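Local coordinates for acetyl xylan esterase (Metagenome, PDB 6XYC), which probably removes acetyl and feruloyl groups from complex xylans as a bifunctional carbohydrate esterase of the alpha/beta-hydrolase fold, at residues 224-229 against 236-241; 10-15 against 105-110; 132-137 against 160-165; 85-90 against 203-208. All coordinates share one frame; numbering follows the deposited sequence.

Contact 1 (224-229 against 236-241)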
# COMPACT_ATOMS: atom_id res chain seq x y z
N ILE A 224 11.04 4.53 0.14
CA ILE A 224 10.84 4.01 -1.21
C ILE A 224 12.01 3.09 -1.52
O ILE A 224 13.17 3.47 -1.36
CB ILE A 224 10.75 5.14 -2.24
CG1 ILE A 224 9.70 6.18 -1.83
CG2 ILE A 224 10.45 4.58 -3.62
CD1 ILE A 224 9.89 7.52 -2.51
N ILE A 225 11.70 1.88 -1.99
CA ILE A 225 12.71 0.88 -2.32
C ILE A 225 12.43 0.36 -3.72
O ILE A 225 11.31 -0.08 -4.01
CB ILE A 225 12.71 -0.28 -1.30
CG1 ILE A 225 12.80 0.25 0.13
CG2 ILE A 225 13.87 -1.22 -1.58
CD1 ILE A 225 12.63 -0.79 1.20
N HIS A 226 13.44 0.41 -4.59
CA HIS A 226 13.24 0.04 -5.99
C HIS A 226 14.53 -0.50 -6.57
O HIS A 226 15.60 0.10 -6.39
CB HIS A 226 12.75 1.24 -6.80
CG HIS A 226 11.92 0.87 -7.99
ND1 HIS A 226 10.68 1.42 -8.24
CD2 HIS A 226 12.16 0.02 -9.02
CE1 HIS A 226 10.19 0.91 -9.35
NE2 HIS A 226 11.06 0.06 -9.85
N GLY A 227 14.43 -1.64 -7.25
CA GLY A 227 15.60 -2.23 -7.89
C GLY A 227 15.91 -1.52 -9.20
O GLY A 227 15.02 -1.22 -10.00
N ASP A 228 17.19 -1.23 -9.41
CA ASP A 228 17.60 -0.53 -10.62
C ASP A 228 17.61 -1.43 -11.85
O ASP A 228 17.97 -0.96 -12.94
CB ASP A 228 18.96 0.16 -10.41
CG ASP A 228 20.12 -0.80 -10.30
OD1 ASP A 228 20.00 -1.98 -10.70
OD2 ASP A 228 21.19 -0.35 -9.83
N ALA A 229 17.21 -2.69 -11.71
CA ALA A 229 17.01 -3.58 -12.86
C ALA A 229 15.58 -4.11 -12.89
O ALA A 229 15.33 -5.19 -13.43
CB ALA A 229 18.00 -4.74 -12.85
N CYS A 236 12.49 4.53 -12.74
CA CYS A 236 12.19 5.95 -12.87
C CYS A 236 10.98 6.35 -12.04
O CYS A 236 10.89 7.50 -11.58
CB CYS A 236 11.96 6.30 -14.34
SG CYS A 236 10.55 5.45 -15.12
N GLN A 237 10.04 5.42 -11.82
CA GLN A 237 8.85 5.74 -11.05
C GLN A 237 9.21 6.19 -9.63
O GLN A 237 8.66 7.17 -9.12
CB GLN A 237 7.92 4.52 -11.02
CG GLN A 237 7.25 4.23 -12.35
CD GLN A 237 6.08 5.14 -12.62
OE1 GLN A 237 5.14 5.19 -11.83
NE2 GLN A 237 6.12 5.85 -13.73
N SER A 238 10.13 5.47 -8.98
CA SER A 238 10.52 5.83 -7.62
C SER A 238 11.47 7.03 -7.59
O SER A 238 11.41 7.83 -6.65
CB SER A 238 11.17 4.63 -6.93
OG SER A 238 10.21 3.61 -6.69
N VAL A 239 12.34 7.17 -8.59
CA VAL A 239 13.12 8.40 -8.73
C VAL A 239 12.18 9.60 -8.76
O VAL A 239 12.37 10.59 -8.05
CB VAL A 239 14.00 8.34 -9.99
CG1 VAL A 239 14.63 9.69 -10.25
CG2 VAL A 239 15.07 7.26 -9.85
N ASN A 240 11.14 9.51 -9.59
CA ASN A 240 10.20 10.61 -9.72
C ASN A 240 9.47 10.88 -8.41
O ASN A 240 9.28 12.05 -8.03
CB ASN A 240 9.20 10.31 -10.84
CG ASN A 240 9.86 10.28 -12.22
OD1 ASN A 240 11.01 10.68 -12.37
ND2 ASN A 240 9.12 9.81 -13.21
N LEU A 241 9.04 9.83 -7.71
CA LEU A 241 8.34 10.03 -6.45
C LEU A 241 9.23 10.74 -5.43
O LEU A 241 8.77 11.65 -4.74
CB LEU A 241 7.85 8.70 -5.90
CG LEU A 241 6.90 8.77 -4.70
CD1 LEU A 241 5.67 9.61 -5.03
CD2 LEU A 241 6.48 7.38 -4.25
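Strand 224-227 and the opening turn and a half of helix 236-248, residues 236-241, run nearly antiparallel, these short segments making 152° between their directions with axes 8.5 Å apart, and the chains come nearest where Ser-238 faces His-226. There the hydroxyl of Ser-238 meets the edge of the imidazole: His-226 ND1 donates to Ser-238 OG over 2.7 Å, with an N-H...O angle of 152°. The acceptor lies only 13° out of the ring plane, so the bond fixes the rotation of the ring as well as its position. CB of His-226 already points to the helix, and chi1, roughly anti to the backbone N, brings ND1 to the hydroxyl. The other ring nitrogen, NE2, bonds to Val-233 O in the connecting loop, leaving both nitrogens engaged. Strand, loop and helix open the beta-alpha-beta unit 222-227, 236-248, 252-257 of the alpha/beta-hydrolase fold, whose parallel strands 222-227 and 252-257 are neighbours in the sheet. The His-226 side chain also touches the likely Ser-His-Asp triad formed by Ser-121, His-262 and Asp-230, and lies about 9 Å from the bound sulfonyl fluoride inhibitor. Beside the polar pair, Ile-224 offers its two branches to different helix residues. Its CG2 presses on Ser-238, tightly at 3.4 Å from CB, while CD1 extends to the Leu-241 methyl CD2 at 3.8 Å. At the helix start, a disulfide joins Cys-236 to Cys-180.

Contact 2 (10-15 against 105-110)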
# COMPACT_ATOMS: atom_id res chain seq x y z
N THR A 10 -0.31 -15.34 17.63
CA THR A 10 -1.75 -15.27 17.46
C THR A 10 -2.03 -14.93 16.01
O THR A 10 -1.32 -14.11 15.41
CB THR A 10 -2.36 -14.20 18.38
OG1 THR A 10 -1.90 -14.40 19.72
CG2 THR A 10 -3.87 -14.28 18.36
N SER A 11 -3.05 -15.57 15.44
CA SER A 11 -3.47 -15.27 14.09
C SER A 11 -4.98 -15.30 14.02
O SER A 11 -5.63 -16.16 14.63
CB SER A 11 -2.88 -16.26 13.07
OG SER A 11 -3.38 -17.57 13.27
N TRP A 12 -5.54 -14.33 13.31
CA TRP A 12 -6.92 -14.37 12.83
C TRP A 12 -6.84 -14.32 11.31
O TRP A 12 -6.28 -13.37 10.76
CB TRP A 12 -7.74 -13.19 13.35
CG TRP A 12 -7.96 -13.10 14.83
CD1 TRP A 12 -9.04 -13.56 15.53
CD2 TRP A 12 -7.11 -12.45 15.78
NE1 TRP A 12 -8.91 -13.26 16.87
CE2 TRP A 12 -7.73 -12.58 17.05
CE3 TRP A 12 -5.89 -11.79 15.69
CZ2 TRP A 12 -7.16 -12.06 18.21
CZ3 TRP A 12 -5.32 -11.28 16.85
CH2 TRP A 12 -5.95 -11.42 18.09
N THR A 13 -7.38 -15.33 10.63
CA THR A 13 -7.37 -15.31 9.18
C THR A 13 -8.78 -15.19 8.63
O THR A 13 -9.75 -15.66 9.24
CB THR A 13 -6.68 -16.56 8.59
OG1 THR A 13 -7.26 -17.75 9.14
CG2 THR A 13 -5.19 -16.52 8.89
N ASN A 14 -8.89 -14.52 7.48
CA ASN A 14 -10.16 -14.34 6.77
C ASN A 14 -11.19 -13.63 7.65
O ASN A 14 -12.32 -14.09 7.83
CB ASN A 14 -10.67 -15.68 6.26
CG ASN A 14 -9.86 -16.19 5.08
OD1 ASN A 14 -9.74 -15.50 4.07
ND2 ASN A 14 -9.29 -17.38 5.21
N VAL A 15 -10.77 -12.50 8.19
CA VAL A 15 -11.65 -11.57 8.90
C VAL A 15 -12.15 -10.56 7.88
O VAL A 15 -11.36 -9.88 7.23
CB VAL A 15 -10.91 -10.88 10.05
CG1 VAL A 15 -11.79 -9.85 10.70
CG2 VAL A 15 -10.41 -11.92 11.05
N ALA A 105 -8.88 -2.16 17.15
CA ALA A 105 -7.52 -2.44 17.60
C ALA A 105 -7.50 -3.17 18.94
O ALA A 105 -6.79 -4.16 19.11
CB ALA A 105 -6.73 -1.13 17.71
N ALA A 106 -8.30 -2.70 19.90
CA ALA A 106 -8.28 -3.30 21.23
C ALA A 106 -8.61 -4.79 21.16
O ALA A 106 -7.96 -5.60 21.83
CB ALA A 106 -9.27 -2.58 22.14
N LYS A 107 -9.62 -5.16 20.37
CA LYS A 107 -10.01 -6.56 20.28
C LYS A 107 -8.86 -7.44 19.81
O LYS A 107 -8.81 -8.63 20.15
CB LYS A 107 -11.21 -6.70 19.33
CG LYS A 107 -11.32 -8.02 18.58
CD LYS A 107 -11.57 -9.20 19.51
CE LYS A 107 -10.94 -10.47 18.96
NZ LYS A 107 -10.95 -11.59 19.94
N TYR A 108 -7.92 -6.90 19.03
CA TYR A 108 -6.82 -7.67 18.48
C TYR A 108 -5.49 -7.39 19.19
O TYR A 108 -4.44 -7.79 18.70
CB TYR A 108 -6.70 -7.40 16.98
CG TYR A 108 -7.92 -7.84 16.19
CD1 TYR A 108 -8.19 -9.19 16.01
CD2 TYR A 108 -8.79 -6.92 15.62
CE1 TYR A 108 -9.30 -9.61 15.29
CE2 TYR A 108 -9.90 -7.33 14.90
CZ TYR A 108 -10.15 -8.68 14.74
OH TYR A 108 -11.25 -9.10 14.03
N ASN A 109 -5.53 -6.71 20.34
CA ASN A 109 -4.32 -6.35 21.08
C ASN A 109 -3.41 -5.44 20.27
O ASN A 109 -2.19 -5.52 20.37
CB ASN A 109 -3.55 -7.59 21.54
CG ASN A 109 -4.37 -8.48 22.44
OD1 ASN A 109 -5.39 -8.07 22.99
ND2 ASN A 109 -3.91 -9.71 22.62
N ILE A 110 -4.01 -4.59 19.44
CA ILE A 110 -3.26 -3.68 18.58
C ILE A 110 -3.25 -2.30 19.23
O ILE A 110 -4.28 -1.83 19.74
CB ILE A 110 -3.86 -3.63 17.16
CG1 ILE A 110 -3.55 -4.94 16.43
CG2 ILE A 110 -3.30 -2.44 16.41
CD1 ILE A 110 -4.37 -5.16 15.19
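Matching first torsions, chi1 -64° in Trp-12 and -63° in Tyr-108, set each ring carbon CG beside its own backbone N and bring the two aromatic groups together in a T-shaped stack. Tyr-108 supplies the edge and Trp-12 the face: the planes stand 82° apart, and the centroid of the phenol ring is 4.7 Å from that of the six-membered indole ring. Tyr-108 CD1 sits over the centre of the indole, 3.4 Å from Trp-12 CD2, while CE1 of the same edge reaches toward Trp-12 CG. The opposite indole face is covered by Thr-10 CG2, offset toward the rim, so the indole is sandwiched between a methyl and an aromatic edge. The contact joins strand 8-16, which pairs antiparallel with strand 26-32 of the main sheet, to the loop between helix 89-103 and strand 110-111. A G1 beta bulge, in which Asn-14 and Val-15 both face Leu-27, interrupts the first strand. Just past this corner, Val-15 CG1 approaches Tyr-108 OH at 3.5 Å; that hydroxyl has its hydrogen-bond partner in Tyr-100 OH. CG of Lys-107 lies over a face of the Tyr-108 ring, and bends at chi2 and chi3 then carry CE to 4.0 Å from Trp-12 NE1.

Contact 3 (132-137 against 160-165)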
# COMPACT_ATOMS: atom_id res chain seq x y z
N VAL A 132 -0.80 9.69 0.77
CA VAL A 132 -0.98 11.04 0.24
C VAL A 132 -2.43 11.50 0.35
O VAL A 132 -2.75 12.59 -0.13
CB VAL A 132 -0.51 11.16 -1.22
CG1 VAL A 132 0.99 10.84 -1.32
CG2 VAL A 132 -1.33 10.28 -2.14
N THR A 133 -3.31 10.72 0.98
CA THR A 133 -4.71 11.12 1.12
C THR A 133 -5.21 10.98 2.55
O THR A 133 -6.40 10.78 2.78
CB THR A 133 -5.59 10.32 0.16
OG1 THR A 133 -5.45 8.92 0.41
CG2 THR A 133 -5.23 10.60 -1.29
N ASN A 134 -4.31 11.08 3.53
CA ASN A 134 -4.74 11.23 4.91
C ASN A 134 -5.70 12.40 5.02
O ASN A 134 -5.35 13.53 4.67
CB ASN A 134 -3.54 11.45 5.84
CG ASN A 134 -2.83 10.15 6.22
OD1 ASN A 134 -3.28 9.05 5.89
ND2 ASN A 134 -1.72 10.28 6.93
N GLY A 135 -6.92 12.14 5.50
CA GLY A 135 -7.90 13.20 5.68
C GLY A 135 -8.57 13.70 4.43
O GLY A 135 -9.27 14.72 4.47
N VAL A 136 -8.39 13.01 3.30
CA VAL A 136 -8.91 13.44 2.01
C VAL A 136 -10.09 12.56 1.64
O VAL A 136 -9.97 11.33 1.61
CB VAL A 136 -7.82 13.38 0.92
CG1 VAL A 136 -8.44 13.56 -0.46
CG2 VAL A 136 -6.75 14.43 1.19
N LYS A 137 -11.24 13.18 1.37
CA LYS A 137 -12.44 12.44 1.02
C LYS A 137 -12.55 12.19 -0.48
O LYS A 137 -12.86 11.07 -0.90
CB LYS A 137 -13.69 13.19 1.51
CG LYS A 137 -14.75 12.30 2.17
CD LYS A 137 -15.40 11.36 1.17
CE LYS A 137 -16.27 10.33 1.88
NZ LYS A 137 -17.08 9.50 0.93
N SER A 160 -9.08 7.04 8.87
CA SER A 160 -8.45 6.12 7.93
C SER A 160 -7.01 6.51 7.62
O SER A 160 -6.44 6.03 6.63
CB SER A 160 -9.26 6.06 6.64
OG SER A 160 -9.25 7.31 5.97
N HIS A 161 -6.39 7.35 8.45
CA HIS A 161 -5.05 7.85 8.19
C HIS A 161 -4.00 6.79 8.52
O HIS A 161 -4.21 5.90 9.35
CB HIS A 161 -4.80 9.12 9.00
CG HIS A 161 -4.17 8.88 10.34
ND1 HIS A 161 -4.91 8.68 11.48
CD2 HIS A 161 -2.87 8.82 10.71
CE1 HIS A 161 -4.10 8.50 12.51
NE2 HIS A 161 -2.85 8.58 12.07
N VAL A 162 -2.86 6.88 7.83
CA VAL A 162 -1.70 6.04 8.08
C VAL A 162 -0.57 6.94 8.56
O VAL A 162 -0.49 8.12 8.21
CB VAL A 162 -1.27 5.24 6.82
CG1 VAL A 162 -2.31 4.18 6.49
CG2 VAL A 162 -1.05 6.17 5.65
N ASP A 163 0.34 6.35 9.34
CA ASP A 163 1.38 7.14 10.01
C ASP A 163 2.73 7.09 9.31
O ASP A 163 3.58 7.95 9.57
CB ASP A 163 1.56 6.67 11.45
CG ASP A 163 0.34 6.90 12.30
OD1 ASP A 163 -0.24 5.92 12.80
OD2 ASP A 163 -0.06 8.07 12.46
N ALA A 164 2.95 6.11 8.43
CA ALA A 164 4.21 5.96 7.71
C ALA A 164 3.98 4.98 6.57
O ALA A 164 3.08 4.13 6.64
CB ALA A 164 5.33 5.46 8.64
N VAL A 165 4.78 5.11 5.52
CA VAL A 165 4.60 4.32 4.31
C VAL A 165 5.94 3.74 3.89
O VAL A 165 6.96 4.43 3.92
CB VAL A 165 4.01 5.18 3.17
CG1 VAL A 165 3.90 4.34 1.88
CG2 VAL A 165 2.66 5.76 3.56
O HOH W 1 -4.95 6.93 4.63
O HOH W 2 -7.50 9.43 6.20
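The side-chain amide of Asn-134 grips the backbone of Val-162 through two hydrogen bonds, one from each end of the group. Val-162 N gives its proton to Asn-134 OD1 at 2.9 Å, and Asn-134 ND2 donates to Val-162 O at 2.8 Å. Both are nearly straight, and they differ in how the donor meets the accepting carbonyl: ND2 lies in the carbonyl plane of Val-162, whose oxygen is close to the amide plane, whereas Val-162 N is tilted 31° from the plane of the Asn-134 carbonyl. Using both ends of the amide identifies which atom is oxygen and which nitrogen, and prevents the group from turning. Two waters extend the link: water 1 lies between Asn-134 OD1 and Ser-160 O, while water 2 accepts from Gly-135 N at 2.9 Å and donates to Ser-160 OG, which also bonds to Glu-149. Asn-134 and Gly-135 are the central residues of a type II beta turn, Thr-133 to Val-136, closed by Val-136 N to Thr-133 O at 3.0 Å. In the alpha/beta-hydrolase fold this turn follows helix 122-131, which starts at the putative nucleophile elbow, and it meets the lead-in to the parallel strand 164-168. Around the amide pack His-161 CB, 3.6 Å from Asn-134 CG, and Val-162 CG2, 3.7 Å from Asn-134 OD1. The imidazole plane of His-161 stands 84° from that of the amide, and its NE2 donates to Asp-163 OD2 from above the carboxylate plane.

Contact 4 (85-90 against 203-208)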
# COMPACT_ATOMS: atom_id res chain seq x y z
N ALA A 85 -14.14 -4.32 -10.27
CA ALA A 85 -14.53 -2.98 -9.86
C ALA A 85 -13.42 -2.03 -10.27
O ALA A 85 -12.24 -2.30 -9.99
CB ALA A 85 -14.75 -2.90 -8.34
N ILE A 86 -13.77 -0.92 -10.92
CA ILE A 86 -12.74 -0.02 -11.40
C ILE A 86 -12.41 1.00 -10.31
O ILE A 86 -13.12 1.10 -9.31
CB ILE A 86 -13.14 0.67 -12.72
CG1 ILE A 86 -14.34 1.59 -12.55
CG2 ILE A 86 -13.42 -0.37 -13.80
CD1 ILE A 86 -14.50 2.58 -13.68
N TRP A 87 -11.32 1.73 -10.50
CA TRP A 87 -10.94 2.80 -9.59
C TRP A 87 -12.14 3.70 -9.32
O TRP A 87 -12.88 4.04 -10.25
CB TRP A 87 -9.79 3.60 -10.23
CG TRP A 87 -9.05 4.54 -9.35
CD1 TRP A 87 -9.06 5.90 -9.43
CD2 TRP A 87 -8.12 4.21 -8.32
NE1 TRP A 87 -8.22 6.43 -8.49
CE2 TRP A 87 -7.63 5.42 -7.79
CE3 TRP A 87 -7.67 3.00 -7.77
CZ2 TRP A 87 -6.70 5.46 -6.74
CZ3 TRP A 87 -6.75 3.04 -6.73
CH2 TRP A 87 -6.29 4.26 -6.22
N PRO A 88 -12.34 4.14 -8.07
CA PRO A 88 -11.46 4.01 -6.90
C PRO A 88 -11.78 2.86 -5.92
O PRO A 88 -11.48 2.98 -4.74
CB PRO A 88 -11.66 5.34 -6.18
CG PRO A 88 -13.16 5.64 -6.43
CD PRO A 88 -13.50 5.02 -7.79
N ALA A 89 -12.38 1.78 -6.42
CA ALA A 89 -12.72 0.67 -5.54
C ALA A 89 -11.53 0.25 -4.69
O ALA A 89 -11.66 0.03 -3.48
CB ALA A 89 -13.22 -0.51 -6.37
N GLN A 90 -10.34 0.17 -5.30
CA GLN A 90 -9.20 -0.42 -4.63
C GLN A 90 -8.72 0.43 -3.45
O GLN A 90 -8.36 -0.12 -2.40
CB GLN A 90 -8.07 -0.63 -5.63
CG GLN A 90 -8.33 -1.76 -6.63
CD GLN A 90 -9.34 -1.39 -7.70
OE1 GLN A 90 -9.50 -0.22 -8.03
NE2 GLN A 90 -10.03 -2.39 -8.23
N PRO A 203 -6.20 11.89 -19.48
CA PRO A 203 -5.31 12.57 -18.52
C PRO A 203 -5.93 12.73 -17.14
O PRO A 203 -5.20 12.75 -16.14
CB PRO A 203 -5.04 13.93 -19.17
CG PRO A 203 -5.62 13.87 -20.56
CD PRO A 203 -6.64 12.77 -20.57
N ASP A 204 -7.26 12.86 -17.05
CA ASP A 204 -7.89 13.00 -15.74
C ASP A 204 -7.85 11.70 -14.96
O ASP A 204 -7.53 11.69 -13.77
CB ASP A 204 -9.32 13.49 -15.91
CG ASP A 204 -9.39 14.90 -16.48
OD1 ASP A 204 -8.56 15.74 -16.07
OD2 ASP A 204 -10.27 15.15 -17.32
N TRP A 205 -8.15 10.58 -15.61
CA TRP A 205 -8.05 9.28 -14.95
C TRP A 205 -6.61 9.00 -14.54
O TRP A 205 -6.35 8.57 -13.41
CB TRP A 205 -8.57 8.18 -15.88
CG TRP A 205 -10.06 8.03 -15.85
CD1 TRP A 205 -10.94 8.44 -16.81
CD2 TRP A 205 -10.84 7.44 -14.80
NE1 TRP A 205 -12.22 8.13 -16.42
CE2 TRP A 205 -12.19 7.52 -15.20
CE3 TRP A 205 -10.54 6.85 -13.58
CZ2 TRP A 205 -13.23 7.03 -14.41
CZ3 TRP A 205 -11.57 6.37 -12.79
CH2 TRP A 205 -12.90 6.46 -13.22
N VAL A 206 -5.66 9.26 -15.44
CA VAL A 206 -4.26 8.98 -15.13
C VAL A 206 -3.80 9.80 -13.93
O VAL A 206 -3.05 9.32 -13.08
CB VAL A 206 -3.37 9.23 -16.36
CG1 VAL A 206 -1.89 9.17 -15.97
CG2 VAL A 206 -3.67 8.22 -17.45
N LYS A 207 -4.24 11.06 -13.85
CA LYS A 207 -3.86 11.88 -12.71
C LYS A 207 -4.42 11.31 -11.41
O LYS A 207 -3.73 11.29 -10.38
CB LYS A 207 -4.33 13.32 -12.89
CG LYS A 207 -3.83 14.25 -11.78
CD LYS A 207 -4.39 15.66 -11.89
CE LYS A 207 -3.67 16.59 -10.90
NZ LYS A 207 -4.34 17.90 -10.73
N LEU A 208 -5.66 10.83 -11.44
CA LEU A 208 -6.36 10.41 -10.23
C LEU A 208 -6.00 9.00 -9.78
O LEU A 208 -6.40 8.61 -8.68
CB LEU A 208 -7.87 10.51 -10.43
CG LEU A 208 -8.42 11.92 -10.62
CD1 LEU A 208 -9.91 11.91 -10.82
CD2 LEU A 208 -8.03 12.80 -9.43
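Trp-87 meets helix 203-208 through its indole N-H, which donates to the backbone carbonyl of Leu-208 with NE1 2.8 Å from O. The geometry is bent: the N-H...O angle is 131°, the nitrogen stands 51° out of the carbonyl plane, and the oxygen is tilted from the indole plane. A second approach comes from Trp-205, whose benzo edge points at the backbone of Trp-87, with CZ3 3.7 Å from Trp-87 O and 4.2 Å from Trp-87 CB. Trp-205 CH2, next to CZ3, lies 4.2 Å from Ile-86 CD1, so one corner of the Trp-205 ring touches two successive residues. The Trp-87 indole is turned toward Leu-208 by chi1 of -167°, which puts CG beside the carbonyl carbon. In the alpha/beta-hydrolase fold the contact connects the N-terminal end of helix 89-103 with the short helix 203-208, which in sequence falls between strands 164-168 and 222-227. Pro-88, preceded by a cis peptide, occupies the N-cap position, and its CB rests over one face of the Trp-87 indole toward the rim. Gln-90 NE2 in the first turn donates to Ala-85 O at 2.8 Å, tying the helix start back to the chain leading into it. Further out, Phe-129 packs edge-to-face with Trp-87, and His-125 also meets this indole. On the other segment, Leu-208 and Trp-205 both rest on Leu-144 of strand 144-147.

Overall arrangement
From the N terminus, contact 2 is first to close: it brings 105-110 back to strand 8-16, after a loop of 89 residues, at an edge of the fold. Contact 4 opens inside that loop, at 85-90, and closes only at 203-208, so the two cross along the chain. Contact 3 is nested within the loop of contact 4 and joins the turn after helix 122-131 to the lead-in of strand 164-168. Contact 1 comes last, a short closure between strand 222-227 and its following helix. Strands 164-168 and 222-227 are sheet neighbours, bringing contacts 1 and 3 within about 6 Å at their nearest atoms. Contacts 1 and 2 lie on opposite sides of the chain's centre, their own centres 33 Å apart.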